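Local structure of 5-carboxymethyl-2-hydroxymuconate delta-isomerase (Bordetella bronchiseptica, 4JJ9) at residues Arg36-Met40 against Gly41-Arg45. The protein probably catalyses the isomerisation of 5-carboxymethyl-2-hydroxymuconate, a step of homoprotocatechuate breakdown, as a trimer. Residues are numbered along the deposited sequence; the frame is centred on the assembly and turned at random.
Sequences RDLDM and GAVCR
The backbone turns into helix 40-51 at D39, whose carbonyl O weakly accepts from both A42 N and V43 N, while one residue on C44 N gives M40 O a good helical bond of 3.0 Å. D39 is the N-cap: with CG anti to its own N and beside its carbonyl carbon (chi1 175°), the carboxylate reaches forward to the start of the helix, where OD1 takes a weak, bent bond from G41 N at 3.0 Å. Its other oxygen, OD2, lies at the edge of the R45 guanidinium, near that plane, in a long salt bridge to NH2 (3.7 Å); the two flat groups are turned 54° apart. R45 bends at chi3 (-70°) to bring its guanidinium back along the helix, with G41 O and A42 CA beneath the rim of one face. This N-terminus opens the helix of a beta-alpha-beta crossover, which joins the parallel neighbouring strands 25-31 and 69-80 of a mixed sheet. On the side facing the sheet and helix 111-135, SE of M40, a selenomethionine, lies 3.8 Å from V43 CB, and L38 CD2 meets V43 CG2 at 3.9 Å, the two side chains crossing nearly at right angles. L38 and V43 also touch L129, whereas M40 reaches I28, Y30 and A72 of the sheet and H77 of a neighbouring subunit.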
loop_
_atom_site.group_PDB
_atom_site.type_symbol
_atom_site.label_atom_id
_atom_site.label_comp_id
_atom_site.label_asym_id
_atom_site.label_seq_id
_atom_site.Cartn_x
_atom_site.Cartn_y
_atom_site.Cartn_z
ATOM N N ARG A 36 15.442 10.521 -10.680
ATOM C CA ARG A 36 16.498 11.314 -11.300
ATOM C C ARG A 36 17.842 10.597 -11.204
ATOM O O ARG A 36 18.731 10.824 -12.032
ATOM C CB ARG A 36 16.580 12.694 -10.636
ATOM C CG ARG A 36 15.270 13.484 -10.709
ATOM C CD ARG A 36 15.285 14.755 -9.872
ATOM N NE ARG A 36 14.335 15.735 -10.403
ATOM C CZ ARG A 36 13.055 15.841 -10.048
ATOM N NH1 ARG A 36 12.528 15.036 -9.126
ATOM N NH2 ARG A 36 12.298 16.775 -10.610
ATOM N N ASP A 37 17.978 9.724 -10.205
ATOM C CA ASP A 37 19.263 9.100 -9.857
ATOM C C ASP A 37 19.496 7.709 -10.445
ATOM O O ASP A 37 20.643 7.302 -10.634
ATOM C CB ASP A 37 19.427 8.992 -8.336
ATOM C CG ASP A 37 19.304 10.323 -7.619
ATOM O OD1 ASP A 37 19.521 11.386 -8.237
ATOM O OD2 ASP A 37 19.001 10.290 -6.406
ATOM N N LEU A 38 18.423 6.955 -10.676
ATOM C CA LEU A 38 18.557 5.613 -11.266
ATOM C C LEU A 38 17.299 5.119 -11.952
ATOM O O LEU A 38 16.215 5.676 -11.769
ATOM C CB LEU A 38 19.051 4.565 -10.253
ATOM C CG LEU A 38 18.491 4.425 -8.837
ATOM C CD1 LEU A 38 16.978 4.506 -8.775
ATOM C CD2 LEU A 38 19.000 3.122 -8.195
ATOM N N ASP A 39 17.472 4.062 -12.740
ATOM C CA ASP A 39 16.381 3.384 -13.406
ATOM C C ASP A 39 15.802 2.379 -12.429
ATOM O O ASP A 39 16.420 1.354 -12.131
ATOM C CB ASP A 39 16.895 2.678 -14.666
ATOM C CG ASP A 39 15.829 1.836 -15.354
ATOM O OD1 ASP A 39 14.621 1.981 -15.061
ATOM O OD2 ASP A 39 16.218 1.031 -16.218
HETATM N N MSE A 40 14.608 2.690 -11.929
HETATM C CA MSE A 40 13.972 1.858 -10.915
HETATM C C MSE A 40 13.460 0.547 -11.506
HETATM O O MSE A 40 13.281 -0.436 -10.784
HETATM C CB MSE A 40 12.857 2.644 -10.223
HETATM C CG MSE A 40 12.210 1.957 -9.029
HETATM SE SE MSE A 40 13.404 1.449 -7.551
HETATM C CE MSE A 40 14.699 2.895 -7.625
ATOM N N GLY A 41 13.244 0.535 -12.820
ATOM C CA GLY A 41 12.865 -0.691 -13.528
ATOM C C GLY A 41 13.955 -1.745 -13.412
ATOM O O GLY A 41 13.676 -2.914 -13.177
ATOM N N ALA A 42 15.206 -1.320 -13.573
ATOM C CA ALA A 42 16.344 -2.228 -13.446
ATOM C C ALA A 42 16.461 -2.760 -12.018
ATOM O O ALA A 42 16.832 -3.918 -11.815
ATOM C CB ALA A 42 17.630 -1.531 -13.863
ATOM N N VAL A 43 16.128 -1.920 -11.035
ATOM C CA VAL A 43 16.109 -2.350 -9.632
ATOM C C VAL A 43 15.052 -3.441 -9.426
ATOM O O VAL A 43 15.323 -4.467 -8.793
ATOM C CB VAL A 43 15.895 -1.166 -8.652
ATOM C CG1 VAL A 43 15.710 -1.668 -7.222
ATOM C CG2 VAL A 43 17.078 -0.193 -8.714
ATOM N N CYS A 44 13.861 -3.229 -9.985
ATOM C CA CYS A 44 12.784 -4.223 -9.882
ATOM C C CYS A 44 13.209 -5.562 -10.479
ATOM O O CYS A 44 12.997 -6.614 -9.871
ATOM C CB CYS A 44 11.505 -3.732 -10.558
ATOM S SG CYS A 44 10.657 -2.377 -9.691
ATOM N N ARG A 45 13.831 -5.512 -11.657
ATOM C CA ARG A 45 14.294 -6.731 -12.331
ATOM C C ARG A 45 15.343 -7.453 -11.505
ATOM O O ARG A 45 15.285 -8.678 -11.347
ATOM C CB ARG A 45 14.834 -6.423 -13.735
ATOM C CG ARG A 45 13.758 -6.003 -14.725
ATOM C CD ARG A 45 14.287 -5.929 -16.164
ATOM N NE ARG A 45 15.214 -4.815 -16.402
ATOM C CZ ARG A 45 14.854 -3.549 -16.601
ATOM N NH1 ARG A 45 13.576 -3.190 -16.578
ATOM N NH2 ARG A 45 15.782 -2.627 -16.813
#